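Local coordinates for protein phosphatase 2C (Toxoplasma gondii, PDB 3D8K) that probably removes phosphate from phosphoserine and phosphothreonine residues of proteins as a metal-dependent phosphatase of the PP2C family, at residues C[37-42]-C[49-54]; C[167-172]-C[254-259]; C[176-181]-C[263-268]; C[325-330]-C[345-350]. All blocks are in the same frame, centred on the assembly; numbering follows the deposited sequence.

Contact 1. Residues C[37-42]-C[49-54]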
loop_
_atom_site.group_PDB
_atom_site.type_symbol
_atom_site.label_atom_id
_atom_site.label_comp_id
_atom_site.label_asym_id
_atom_site.label_seq_id
_atom_site.Cartn_x
_atom_site.Cartn_y
_atom_site.Cartn_z
ATOM N N VAL C 37 -18.555 7.828 -20.240
ATOM C CA VAL C 37 -17.577 7.477 -19.231
ATOM C C VAL C 37 -17.457 8.768 -18.446
ATOM O O VAL C 37 -16.672 9.649 -18.810
ATOM C CB VAL C 37 -16.207 7.160 -19.847
ATOM C CG1 VAL C 37 -15.257 6.679 -18.760
ATOM C CG2 VAL C 37 -16.350 6.121 -20.934
ATOM N N VAL C 38 -18.255 8.889 -17.390
ATOM C CA VAL C 38 -18.246 10.094 -16.566
ATOM C C VAL C 38 -16.881 10.396 -15.972
ATOM O O VAL C 38 -16.518 11.549 -15.824
ATOM C CB VAL C 38 -19.238 9.991 -15.405
ATOM C CG1 VAL C 38 -19.577 11.397 -14.891
ATOM C CG2 VAL C 38 -20.476 9.230 -15.852
ATOM N N GLU C 39 -16.130 9.353 -15.643
ATOM C CA GLU C 39 -14.807 9.524 -15.069
ATOM C C GLU C 39 -14.032 8.212 -15.055
ATOM O O GLU C 39 -14.603 7.146 -14.841
ATOM C CB GLU C 39 -14.932 10.060 -13.639
ATOM C CG GLU C 39 -13.688 9.849 -12.783
ATOM C CD GLU C 39 -12.995 11.136 -12.411
ATOM O OE1 GLU C 39 -12.466 11.798 -13.326
ATOM O OE2 GLU C 39 -12.978 11.478 -11.208
ATOM N N GLY C 40 -12.729 8.309 -15.279
ATOM C CA GLY C 40 -11.859 7.148 -15.281
ATOM C C GLY C 40 -10.473 7.588 -14.843
ATOM O O GLY C 40 -10.175 8.792 -14.868
HETATM N N MSE C 41 -9.628 6.638 -14.447
HETATM C CA MSE C 41 -8.273 6.944 -14.003
HETATM C C MSE C 41 -7.258 5.932 -14.550
HETATM O O MSE C 41 -7.222 4.780 -14.121
HETATM C CB MSE C 41 -8.227 6.947 -12.475
HETATM C CG MSE C 41 -6.882 7.314 -11.883
HETATM SE SE MSE C 41 -6.952 7.123 -9.910
HETATM C CE MSE C 41 -5.000 7.322 -9.563
ATOM N N LEU C 42 -6.448 6.356 -15.509
ATOM C CA LEU C 42 -5.438 5.475 -16.091
ATOM C C LEU C 42 -4.455 5.155 -14.983
ATOM O O LEU C 42 -4.075 6.057 -14.225
ATOM C CB LEU C 42 -4.684 6.190 -17.208
ATOM C CG LEU C 42 -5.489 6.858 -18.317
ATOM C CD1 LEU C 42 -4.540 7.675 -19.203
ATOM C CD2 LEU C 42 -6.256 5.789 -19.103
ATOM N N ARG C 49 -7.370 12.691 -15.181
ATOM C CA ARG C 49 -8.611 11.957 -15.218
ATOM C C ARG C 49 -9.126 11.948 -16.628
ATOM O O ARG C 49 -8.716 12.762 -17.442
ATOM C CB ARG C 49 -9.621 12.612 -14.271
ATOM C CG ARG C 49 -9.278 12.427 -12.803
ATOM C CD ARG C 49 -9.457 10.983 -12.408
ATOM N NE ARG C 49 -8.948 10.679 -11.077
ATOM C CZ ARG C 49 -7.674 10.778 -10.713
ATOM N NH1 ARG C 49 -6.755 11.184 -11.584
ATOM N NH2 ARG C 49 -7.316 10.447 -9.478
ATOM N N VAL C 50 -10.032 11.029 -16.909
ATOM C CA VAL C 50 -10.583 10.934 -18.238
ATOM C C VAL C 50 -12.085 11.046 -18.219
ATOM O O VAL C 50 -12.728 10.747 -17.229
ATOM C CB VAL C 50 -10.218 9.593 -18.890
ATOM C CG1 VAL C 50 -10.557 9.631 -20.382
ATOM C CG2 VAL C 50 -8.754 9.294 -18.664
ATOM N N HIS C 51 -12.644 11.469 -19.337
ATOM C CA HIS C 51 -14.085 11.597 -19.471
ATOM C C HIS C 51 -14.335 11.294 -20.928
ATOM O O HIS C 51 -13.669 11.850 -21.794
ATOM C CB HIS C 51 -14.528 13.024 -19.146
ATOM C CG HIS C 51 -14.031 13.512 -17.825
ATOM N ND1 HIS C 51 -14.656 13.203 -16.635
ATOM C CD2 HIS C 51 -12.917 14.213 -17.501
ATOM C CE1 HIS C 51 -13.944 13.689 -15.634
ATOM N NE2 HIS C 51 -12.887 14.306 -16.132
ATOM N N ALA C 52 -15.279 10.411 -21.208
ATOM C CA ALA C 52 -15.540 10.073 -22.592
ATOM C C ALA C 52 -17.013 10.049 -22.938
ATOM O O ALA C 52 -17.876 9.942 -22.073
ATOM C CB ALA C 52 -14.893 8.743 -22.921
HETATM N N MSE C 53 -17.298 10.138 -24.227
HETATM C CA MSE C 53 -18.681 10.152 -24.675
HETATM C C MSE C 53 -18.828 9.435 -26.012
HETATM O O MSE C 53 -18.128 9.739 -26.982
HETATM C CB MSE C 53 -19.136 11.590 -24.792
HETATM C CG MSE C 53 -20.601 11.729 -24.773
HETATM SE SE MSE C 53 -20.971 13.536 -24.216
HETATM C CE MSE C 53 -21.570 13.126 -22.385
ATOM N N PHE C 54 -19.742 8.481 -26.065
ATOM C CA PHE C 54 -19.946 7.730 -27.283
ATOM C C PHE C 54 -21.391 7.824 -27.743
ATOM O O PHE C 54 -22.298 7.337 -27.087
ATOM C CB PHE C 54 -19.530 6.284 -27.032
ATOM C CG PHE C 54 -18.085 6.142 -26.670
ATOM C CD1 PHE C 54 -17.102 6.240 -27.652
ATOM C CD2 PHE C 54 -17.695 5.956 -25.344
ATOM C CE1 PHE C 54 -15.753 6.155 -27.321
ATOM C CE2 PHE C 54 -16.355 5.871 -24.997
ATOM C CZ PHE C 54 -15.380 5.968 -25.983
#
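Val37 and Ala52 exchange both hydrogen bonds of an antiparallel pair, Val37 N to Ala52 O and Ala52 N to Val37 O, each 2.9 Å. The strand directions differ by 147°. At the next hydrogen-bonded pair, Val50 N reaches Gly40 O at 3.0 Å, while the return bond from Gly40 N to Val50 O is weak. Val37 to Gly40 is three steps along one strand, Val50 to Ala52 two along the other, which marks a beta bulge. At the bulge the carbonyl of Val38 takes a side-chain donor: His51 ND1 donates to Val38 O at 2.6 Å, with the oxygen at the ring edge and close to its plane. His51 CG, beside its own backbone N (chi1 -53°), carries the ring to the Val38 side. The ring's other nitrogen, NE2, is hydrogen-bonded to Arg321 NH1, which suggests that both ends fix its rotation. This bulged hairpin, 35-41 with 48-55, belongs to one of the two antiparallel sheets of the PP2C beta sandwich; His51 meets Phe319 of the other sheet, whereas Val50 and Phe54 pack on helix 61-74. On that helix-covered face, Val37 CG2 lies 3.6 Å from Ala52 CB and meets the edge of the Phe54 ring at CE2. Farther along, selenomethionine Met41 runs side by side with Arg49: its CG sits 3.7 Å above the guanidinium plane, over the centre, and SE is 3.4 Å from Arg49 NH2.

Contact 2. Residues C[167-172]-C[254-259]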
loop_
_atom_site.group_PDB
_atom_site.type_symbol
_atom_site.label_atom_id
_atom_site.label_comp_id
_atom_site.label_asym_id
_atom_site.label_seq_id
_atom_site.Cartn_x
_atom_site.Cartn_y
_atom_site.Cartn_z
ATOM N N THR C 167 -4.533 21.226 -17.717
ATOM C CA THR C 167 -4.275 20.969 -19.125
ATOM C C THR C 167 -5.369 20.082 -19.682
ATOM O O THR C 167 -5.645 19.014 -19.149
ATOM C CB THR C 167 -2.939 20.282 -19.344
ATOM O OG1 THR C 167 -1.886 21.224 -19.131
ATOM C CG2 THR C 167 -2.841 19.763 -20.750
ATOM N N ILE C 168 -5.997 20.533 -20.755
ATOM C CA ILE C 168 -7.057 19.766 -21.365
ATOM C C ILE C 168 -6.720 19.268 -22.752
ATOM O O ILE C 168 -6.271 20.016 -23.612
ATOM C CB ILE C 168 -8.333 20.583 -21.471
ATOM C CG1 ILE C 168 -8.847 20.922 -20.071
ATOM C CG2 ILE C 168 -9.369 19.815 -22.278
ATOM C CD1 ILE C 168 -9.957 21.956 -20.072
ATOM N N HIS C 169 -6.936 17.975 -22.949
ATOM C CA HIS C 169 -6.720 17.341 -24.240
ATOM C C HIS C 169 -8.068 16.840 -24.713
ATOM O O HIS C 169 -8.762 16.105 -24.004
ATOM C CB HIS C 169 -5.780 16.145 -24.137
ATOM C CG HIS C 169 -4.335 16.507 -24.141
ATOM N ND1 HIS C 169 -3.680 16.980 -23.024
ATOM C CD2 HIS C 169 -3.410 16.467 -25.129
ATOM C CE1 HIS C 169 -2.416 17.212 -23.322
ATOM N NE2 HIS C 169 -2.226 16.909 -24.594
ATOM N N VAL C 170 -8.462 17.248 -25.899
ATOM C CA VAL C 170 -9.718 16.763 -26.394
ATOM C C VAL C 170 -9.478 15.954 -27.647
ATOM O O VAL C 170 -8.841 16.420 -28.583
ATOM C CB VAL C 170 -10.681 17.906 -26.708
ATOM C CG1 VAL C 170 -11.994 17.325 -27.249
ATOM C CG2 VAL C 170 -10.931 18.727 -25.463
ATOM N N ALA C 171 -9.972 14.726 -27.642
ATOM C CA ALA C 171 -9.858 13.838 -28.791
ATOM C C ALA C 171 -11.262 13.725 -29.342
ATOM O O ALA C 171 -12.025 12.888 -28.883
ATOM C CB ALA C 171 -9.357 12.469 -28.360
ATOM N N SER C 172 -11.608 14.580 -30.301
ATOM C CA SER C 172 -12.945 14.555 -30.892
ATOM C C SER C 172 -13.002 13.815 -32.225
ATOM O O SER C 172 -12.123 13.954 -33.073
ATOM C CB SER C 172 -13.488 15.979 -31.089
ATOM O OG SER C 172 -13.039 16.550 -32.312
ATOM N N VAL C 254 -7.416 16.121 -32.474
ATOM C CA VAL C 254 -6.894 16.297 -31.129
ATOM C C VAL C 254 -6.434 17.729 -30.842
ATOM O O VAL C 254 -5.505 18.226 -31.470
ATOM C CB VAL C 254 -5.705 15.360 -30.878
ATOM C CG1 VAL C 254 -5.215 15.514 -29.442
ATOM C CG2 VAL C 254 -6.111 13.919 -31.150
ATOM N N THR C 255 -7.071 18.380 -29.878
ATOM C CA THR C 255 -6.719 19.748 -29.512
ATOM C C THR C 255 -6.253 19.810 -28.063
ATOM O O THR C 255 -6.552 18.909 -27.273
ATOM C CB THR C 255 -7.928 20.696 -29.680
ATOM O OG1 THR C 255 -9.053 20.184 -28.949
ATOM C CG2 THR C 255 -8.307 20.831 -31.140
ATOM N N THR C 256 -5.518 20.866 -27.711
ATOM C CA THR C 256 -5.038 21.034 -26.340
ATOM C C THR C 256 -5.264 22.469 -25.872
ATOM O O THR C 256 -5.042 23.410 -26.626
ATOM C CB THR C 256 -3.544 20.715 -26.221
ATOM O OG1 THR C 256 -3.272 19.456 -26.840
ATOM C CG2 THR C 256 -3.140 20.629 -24.761
ATOM N N PHE C 257 -5.719 22.623 -24.630
ATOM C CA PHE C 257 -5.996 23.929 -24.031
ATOM C C PHE C 257 -5.664 23.891 -22.539
ATOM O O PHE C 257 -5.584 22.825 -21.940
ATOM C CB PHE C 257 -7.485 24.281 -24.109
ATOM C CG PHE C 257 -8.041 24.423 -25.503
ATOM C CD1 PHE C 257 -8.110 23.330 -26.366
ATOM C CD2 PHE C 257 -8.576 25.643 -25.925
ATOM C CE1 PHE C 257 -8.701 23.446 -27.613
ATOM C CE2 PHE C 257 -9.171 25.761 -27.174
ATOM C CZ PHE C 257 -9.234 24.660 -28.019
ATOM N N PHE C 258 -5.481 25.055 -21.931
ATOM C CA PHE C 258 -5.241 25.101 -20.496
ATOM C C PHE C 258 -6.412 25.871 -19.913
ATOM O O PHE C 258 -7.025 26.680 -20.599
ATOM C CB PHE C 258 -3.933 25.806 -20.152
ATOM C CG PHE C 258 -3.934 27.257 -20.461
ATOM C CD1 PHE C 258 -3.911 27.702 -21.774
ATOM C CD2 PHE C 258 -3.975 28.189 -19.439
ATOM C CE1 PHE C 258 -3.931 29.056 -22.066
ATOM C CE2 PHE C 258 -3.997 29.552 -19.716
ATOM C CZ PHE C 258 -3.974 29.987 -21.039
ATOM N N ALA C 259 -6.736 25.600 -18.659
ATOM C CA ALA C 259 -7.839 26.267 -17.997
ATOM C C ALA C 259 -7.393 26.619 -16.611
ATOM O O ALA C 259 -6.665 25.867 -15.976
ATOM C CB ALA C 259 -9.031 25.364 -17.918
#
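The imidazole of His169 lies beside the Thr256 side chain, both pointing the same way, in a non-hydrogen-bonded antiparallel pair whose CA atoms are 4.6 Å apart. From His169 CB, a chi1 of -82° sets CG beside the backbone N. CG is still 4.1 Å from Thr256 OG1, but the next ring atom on that side, CD2, comes within 3.4 Å of the same oxygen. On the other side of the ring, ND1 is a loose neighbour of Thr256 CG2. At the tip, CE1 lies 3.8 Å from Thr256 CG2, and NE2 is near both branches of the threonine. The methyl therefore stands over one face of the imidazole, offset toward the rim: CG2 is 3.9 Å from the ring centroid and 15° off its normal, a CH-pi contact. The pair sits between two hydrogen-bonded pairs, Ile168 with Phe257 and Val170 with Thr255, which supply four backbone bonds. Strand 253-259 is one of the two edge strands of the six-stranded antiparallel sheet of the PP2C sandwich, counted within this chain, and 165-173 joins it to strand 106-115. On the opposite sheet face from His169, Thr255 OG1 approaches Val170 CB at 3.6 Å and finds its polar partner in Leu189 O. Nearer the C-terminal end of 254-259, Ile168 CD1 touches Ala259 CB at 4.1 Å. Thr167, back on the His169 face, directs OG1 to Glu115 OE1.

Contact 3. Residues C[176-181]-C[263-268]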
loop_
_atom_site.group_PDB
_atom_site.type_symbol
_atom_site.label_atom_id
_atom_site.label_comp_id
_atom_site.label_asym_id
_atom_site.label_seq_id
_atom_site.Cartn_x
_atom_site.Cartn_y
_atom_site.Cartn_z
ATOM N N SER C 176 -20.112 15.333 -31.673
ATOM C CA SER C 176 -20.307 15.774 -30.296
ATOM C C SER C 176 -19.570 17.089 -30.115
ATOM O O SER C 176 -18.692 17.432 -30.914
ATOM C CB SER C 176 -19.791 14.735 -29.299
ATOM O OG SER C 176 -20.689 13.643 -29.201
ATOM N N ARG C 177 -19.937 17.832 -29.075
ATOM C CA ARG C 177 -19.315 19.126 -28.820
ATOM C C ARG C 177 -18.790 19.237 -27.403
ATOM O O ARG C 177 -19.331 18.645 -26.472
ATOM C CB ARG C 177 -20.308 20.245 -29.126
ATOM C CG ARG C 177 -21.035 20.005 -30.436
ATOM C CD ARG C 177 -21.770 21.216 -30.955
ATOM N NE ARG C 177 -20.915 22.067 -31.782
ATOM C CZ ARG C 177 -21.369 22.854 -32.757
ATOM N NH1 ARG C 177 -22.669 22.892 -33.027
ATOM N NH2 ARG C 177 -20.529 23.605 -33.462
ATOM N N CYS C 178 -17.720 20.005 -27.257
ATOM C CA CYS C 178 -17.068 20.183 -25.972
ATOM C C CYS C 178 -16.655 21.647 -25.808
ATOM O O CYS C 178 -15.891 22.168 -26.616
ATOM C CB CYS C 178 -15.849 19.272 -25.931
ATOM S SG CYS C 178 -14.927 19.332 -24.418
ATOM N N VAL C 179 -17.152 22.316 -24.771
ATOM C CA VAL C 179 -16.808 23.722 -24.582
ATOM C C VAL C 179 -16.194 24.059 -23.230
ATOM O O VAL C 179 -16.481 23.412 -22.222
ATOM C CB VAL C 179 -18.035 24.631 -24.787
ATOM C CG1 VAL C 179 -18.794 24.189 -26.014
ATOM C CG2 VAL C 179 -18.918 24.602 -23.565
ATOM N N LEU C 180 -15.348 25.083 -23.219
ATOM C CA LEU C 180 -14.684 25.513 -21.994
ATOM C C LEU C 180 -15.345 26.776 -21.460
ATOM O O LEU C 180 -15.509 27.753 -22.195
ATOM C CB LEU C 180 -13.203 25.805 -22.262
ATOM C CG LEU C 180 -12.154 25.600 -21.154
ATOM C CD1 LEU C 180 -11.138 26.734 -21.188
ATOM C CD2 LEU C 180 -12.819 25.536 -19.793
ATOM N N LYS C 181 -15.735 26.754 -20.190
ATOM C CA LYS C 181 -16.350 27.927 -19.574
ATOM C C LYS C 181 -15.333 28.603 -18.682
ATOM O O LYS C 181 -14.569 27.945 -17.972
ATOM C CB LYS C 181 -17.556 27.562 -18.698
ATOM C CG LYS C 181 -18.865 27.373 -19.424
ATOM C CD LYS C 181 -20.008 27.172 -18.433
ATOM C CE LYS C 181 -20.367 28.456 -17.704
ATOM N NZ LYS C 181 -20.664 29.583 -18.643
ATOM N N ASP C 263 -12.539 27.391 -13.666
ATOM C CA ASP C 263 -13.147 27.144 -14.976
ATOM C C ASP C 263 -13.931 25.816 -14.964
ATOM O O ASP C 263 -13.751 24.985 -14.067
ATOM C CB ASP C 263 -12.084 27.109 -16.090
ATOM C CG ASP C 263 -11.454 28.484 -16.371
ATOM O OD1 ASP C 263 -12.116 29.515 -16.156
ATOM O OD2 ASP C 263 -10.292 28.531 -16.830
ATOM N N ASP C 264 -14.810 25.642 -15.952
ATOM C CA ASP C 264 -15.642 24.442 -16.099
ATOM C C ASP C 264 -15.552 23.885 -17.514
ATOM O O ASP C 264 -15.275 24.624 -18.460
ATOM C CB ASP C 264 -17.119 24.763 -15.825
ATOM C CG ASP C 264 -17.466 24.735 -14.352
ATOM O OD1 ASP C 264 -16.816 25.470 -13.577
ATOM O OD2 ASP C 264 -18.392 23.986 -13.963
ATOM N N ILE C 265 -15.790 22.581 -17.654
ATOM C CA ILE C 265 -15.779 21.932 -18.956
ATOM C C ILE C 265 -17.158 21.370 -19.198
ATOM O O ILE C 265 -17.722 20.692 -18.347
ATOM C CB ILE C 265 -14.793 20.782 -19.031
ATOM C CG1 ILE C 265 -13.386 21.293 -18.833
ATOM C CG2 ILE C 265 -14.864 20.125 -20.405
ATOM C CD1 ILE C 265 -12.378 20.189 -18.799
ATOM N N VAL C 266 -17.703 21.651 -20.368
ATOM C CA VAL C 266 -19.026 21.163 -20.698
ATOM C C VAL C 266 -19.055 20.408 -22.016
ATOM O O VAL C 266 -18.469 20.839 -23.008
ATOM C CB VAL C 266 -20.010 22.316 -20.735
ATOM C CG1 VAL C 266 -21.358 21.840 -21.260
ATOM C CG2 VAL C 266 -20.140 22.885 -19.331
ATOM N N ALA C 267 -19.743 19.273 -22.013
ATOM C CA ALA C 267 -19.838 18.437 -23.197
ATOM C C ALA C 267 -21.229 17.859 -23.356
ATOM O O ALA C 267 -22.024 17.839 -22.421
ATOM C CB ALA C 267 -18.816 17.323 -23.120
ATOM N N GLY C 268 -21.528 17.402 -24.562
ATOM C CA GLY C 268 -22.833 16.830 -24.817
ATOM C C GLY C 268 -22.936 16.189 -26.187
ATOM O O GLY C 268 -22.224 16.557 -27.127
#
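Packing is tightest where Val179 meets Val266, in the middle of an antiparallel ladder. Val179 N donates to Val266 O at 2.7 Å, Val266 N returns the bond to Val179 O at 2.8 Å, and the two side chains lie side by side with Val179 CG2 3.8 Å from Val266 CB. That methyl is placed between its backbone N and carbonyl carbon, on the side facing the neighbouring valine. Lys181 N also bonds Asp264 O at 2.8 Å, and Lys181 CB stands 4.0 Å from Asp264 CB. On the other sheet face, Cys178 SG meets Ile265 CG2 at 4.1 Å.

The ladder widens at its Arg177 end. Arg177 and Gly268 have CA atoms 5.8 Å apart and join through longer bonds, 3.3 Å from Arg177 N to Gly268 O, although that bond is nearly straight at 175°. Here the glycine brings no side chain, and the partly exposed Arg177 carries its tip away from the partner strand, against Pro192 and Phe273. Lys181 also leads its tip away, NZ donating to Ile286 O; Asp263, by contrast, is buried, with OD1 hydrogen-bonded to Ser182 OG and OD2 in a salt bridge with Arg126 NH2.

Within the eight-stranded sheet of the PP2C sandwich, strand 185-188 flanks 177-182 and strand 316-322 flanks 264-268. Helix 279-288 covers the Val179 face through Ile286, and Cys178 faces strand 106-115 of the other sheet.

Contact 4. Residues C[325-330]-C[345-350]; sequences ESRTRS and DFSIDR
Arg350 NH2 reaches two oxygens of the facing loop, Thr328 OG1 at 2.8 Å and Ser326 O at 3.3 Å. Both hydrogen bonds are weak, bent to 118° and 134° at the hydrogen. Ser326 O lies at the edge of the guanidinium and in its plane, whereas Thr328 OG1 approaches obliquely, its side chain crossing that of Arg350 at about a right angle. With chi1 at -49°, Thr328 OG1 stands beside its own backbone N, from where the hydroxyl donates to Arg327 O at 2.8 Å; that donor lies well above the carbonyl plane. Nearby, Ser347 CA points its hydrogen at Thr328 O, a CA-H...O contact of 3.1 Å, and Ile348 CG1 rests 4.0 Å from Arg327 CA.

The next shell is a tight hairpin. Phe346 to Asp349 form a type II' turn, closed by Asp349 N to Phe346 O at 2.7 Å and by Phe346 N to Asp349 O at 3.1 Å, which presents Ser347 and Ile348 to the loop between strands 316-322 and 332-337. Behind the turn, Asp349 makes a salt bridge with Arg321, and the Arg350 backbone is hydrogen-bonded to His322.

At this surface position, the cation of Arg350 meets neutral oxygens, the hydroxyl serving as acceptor to the arginine and donor to a carbonyl. Two weak, bent bonds from one NH2 probably constrain the loop only loosely, with the Ser347 CA-H...O contact and Ile348 packing contributing as well.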
loop_
_atom_site.group_PDB
_atom_site.type_symbol
_atom_site.label_atom_id
_atom_site.label_comp_id
_atom_site.label_asym_id
_atom_site.label_seq_id
_atom_site.Cartn_x
_atom_site.Cartn_y
_atom_site.Cartn_z
ATOM N N GLU C 325 -10.457 24.989 -7.183
ATOM C CA GLU C 325 -9.316 25.800 -6.794
ATOM C C GLU C 325 -8.417 24.927 -5.928
ATOM O O GLU C 325 -7.196 24.969 -6.045
ATOM C CB GLU C 325 -9.766 27.050 -6.015
ATOM C CG GLU C 325 -10.474 28.129 -6.859
ATOM C CD GLU C 325 -10.820 29.412 -6.064
ATOM O OE1 GLU C 325 -9.895 30.184 -5.694
ATOM O OE2 GLU C 325 -12.023 29.648 -5.812
ATOM N N SER C 326 -9.026 24.105 -5.082
ATOM C CA SER C 326 -8.261 23.238 -4.192
ATOM C C SER C 326 -8.653 21.776 -4.318
ATOM O O SER C 326 -9.705 21.440 -4.850
ATOM C CB SER C 326 -8.463 23.675 -2.736
ATOM O OG SER C 326 -8.250 25.069 -2.579
ATOM N N ARG C 327 -7.792 20.907 -3.814
ATOM C CA ARG C 327 -8.041 19.475 -3.830
ATOM C C ARG C 327 -9.085 19.217 -2.738
ATOM O O ARG C 327 -9.577 20.158 -2.124
ATOM C CB ARG C 327 -6.735 18.731 -3.532
ATOM C CG ARG C 327 -6.811 17.226 -3.649
ATOM C CD ARG C 327 -5.444 16.581 -3.473
ATOM N NE ARG C 327 -5.523 15.121 -3.563
ATOM C CZ ARG C 327 -5.916 14.444 -4.644
ATOM N NH1 ARG C 327 -6.270 15.090 -5.753
ATOM N NH2 ARG C 327 -5.976 13.117 -4.616
ATOM N N THR C 328 -9.424 17.959 -2.495
ATOM C CA THR C 328 -10.411 17.622 -1.473
ATOM C C THR C 328 -10.200 16.191 -1.012
ATOM O O THR C 328 -9.599 15.383 -1.729
ATOM C CB THR C 328 -11.841 17.724 -2.022
ATOM O OG1 THR C 328 -11.998 18.976 -2.690
ATOM C CG2 THR C 328 -12.857 17.633 -0.904
ATOM N N ARG C 329 -10.672 15.873 0.186
ATOM C CA ARG C 329 -10.528 14.509 0.663
ATOM C C ARG C 329 -11.904 13.878 0.731
ATOM O O ARG C 329 -12.052 12.669 0.928
ATOM C CB ARG C 329 -9.840 14.461 2.028
ATOM C CG ARG C 329 -9.720 13.034 2.577
ATOM C CD ARG C 329 -9.320 11.991 1.500
ATOM N NE ARG C 329 -7.895 11.998 1.153
ATOM C CZ ARG C 329 -7.369 12.584 0.078
ATOM N NH1 ARG C 329 -8.141 13.232 -0.787
ATOM N NH2 ARG C 329 -6.059 12.511 -0.136
ATOM N N SER C 330 -12.913 14.717 0.545
ATOM C CA SER C 330 -14.284 14.256 0.559
ATOM C C SER C 330 -14.568 13.481 -0.719
ATOM O O SER C 330 -14.327 13.964 -1.822
ATOM C CB SER C 330 -15.233 15.445 0.662
ATOM O OG SER C 330 -14.877 16.268 1.760
ATOM N N ASP C 345 -17.601 13.314 -7.015
ATOM C CA ASP C 345 -16.830 14.266 -6.237
ATOM C C ASP C 345 -15.649 13.582 -5.560
ATOM O O ASP C 345 -15.830 12.809 -4.628
ATOM C CB ASP C 345 -17.743 14.906 -5.182
ATOM C CG ASP C 345 -17.052 15.998 -4.376
ATOM O OD1 ASP C 345 -15.801 15.986 -4.279
ATOM O OD2 ASP C 345 -17.769 16.862 -3.821
ATOM N N PHE C 346 -14.441 13.861 -6.030
ATOM C CA PHE C 346 -13.266 13.277 -5.416
ATOM C C PHE C 346 -11.997 14.069 -5.746
ATOM O O PHE C 346 -11.700 14.352 -6.904
ATOM C CB PHE C 346 -13.147 11.810 -5.822
ATOM C CG PHE C 346 -12.058 11.533 -6.815
ATOM C CD1 PHE C 346 -12.196 11.889 -8.153
ATOM C CD2 PHE C 346 -10.866 10.950 -6.396
ATOM C CE1 PHE C 346 -11.165 11.665 -9.053
ATOM C CE2 PHE C 346 -9.838 10.725 -7.286
ATOM C CZ PHE C 346 -9.987 11.088 -8.613
ATOM N N SER C 347 -11.271 14.445 -4.694
ATOM C CA SER C 347 -10.033 15.227 -4.790
ATOM C C SER C 347 -10.135 16.510 -5.624
ATOM O O SER C 347 -10.824 17.463 -5.231
ATOM C CB SER C 347 -8.904 14.352 -5.316
ATOM O OG SER C 347 -9.415 13.370 -6.188
ATOM N N ILE C 348 -9.449 16.551 -6.761
ATOM C CA ILE C 348 -9.495 17.736 -7.616
ATOM C C ILE C 348 -10.650 17.612 -8.606
ATOM O O ILE C 348 -10.851 18.456 -9.468
ATOM C CB ILE C 348 -8.140 17.899 -8.357
ATOM C CG1 ILE C 348 -7.354 19.069 -7.759
ATOM C CG2 ILE C 348 -8.354 18.116 -9.847
ATOM C CD1 ILE C 348 -5.866 19.002 -8.006
ATOM N N ASP C 349 -11.444 16.567 -8.448
ATOM C CA ASP C 349 -12.535 16.336 -9.372
ATOM C C ASP C 349 -13.962 16.604 -8.884
ATOM O O ASP C 349 -14.278 16.428 -7.712
ATOM C CB ASP C 349 -12.438 14.911 -9.879
ATOM C CG ASP C 349 -13.258 14.691 -11.102
ATOM O OD1 ASP C 349 -12.729 14.935 -12.211
ATOM O OD2 ASP C 349 -14.436 14.293 -10.950
ATOM N N ARG C 350 -14.810 17.029 -9.820
ATOM C CA ARG C 350 -16.230 17.340 -9.595
ATOM C C ARG C 350 -16.884 17.318 -10.976
ATOM O O ARG C 350 -16.888 18.325 -11.675
ATOM C CB ARG C 350 -16.416 18.733 -8.971
ATOM C CG ARG C 350 -15.795 18.904 -7.588
ATOM C CD ARG C 350 -15.556 20.385 -7.241
ATOM N NE ARG C 350 -14.289 20.602 -6.524
ATOM C CZ ARG C 350 -14.136 20.611 -5.197
ATOM N NH1 ARG C 350 -15.176 20.422 -4.391
ATOM N NH2 ARG C 350 -12.929 20.791 -4.671
#

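Contacts 1 and 2 lie in the six-stranded sheet, their centres 14 Å apart, while contacts 3 and 4 reach the facing eight-stranded sheet. Contacts 2 and 3 are interleaved along the chain: 165-173 runs on to 177-182 and 253-259 to 264-268, each passing from one sheet to the other. Their centres are 11 Å apart and Ile168 packs on Ile265 in the sandwich core. Contact 1 meets contact 3 where Met53 SE lies 3.8 Å from Gly268 CA, and approaches contact 4 through His51 and Asp349. Contact 4 is peripheral, about 21 Å from the chain centre; its Ile348 side chain is about 4 Å from a sulfate, probably from the crystallisation liquor.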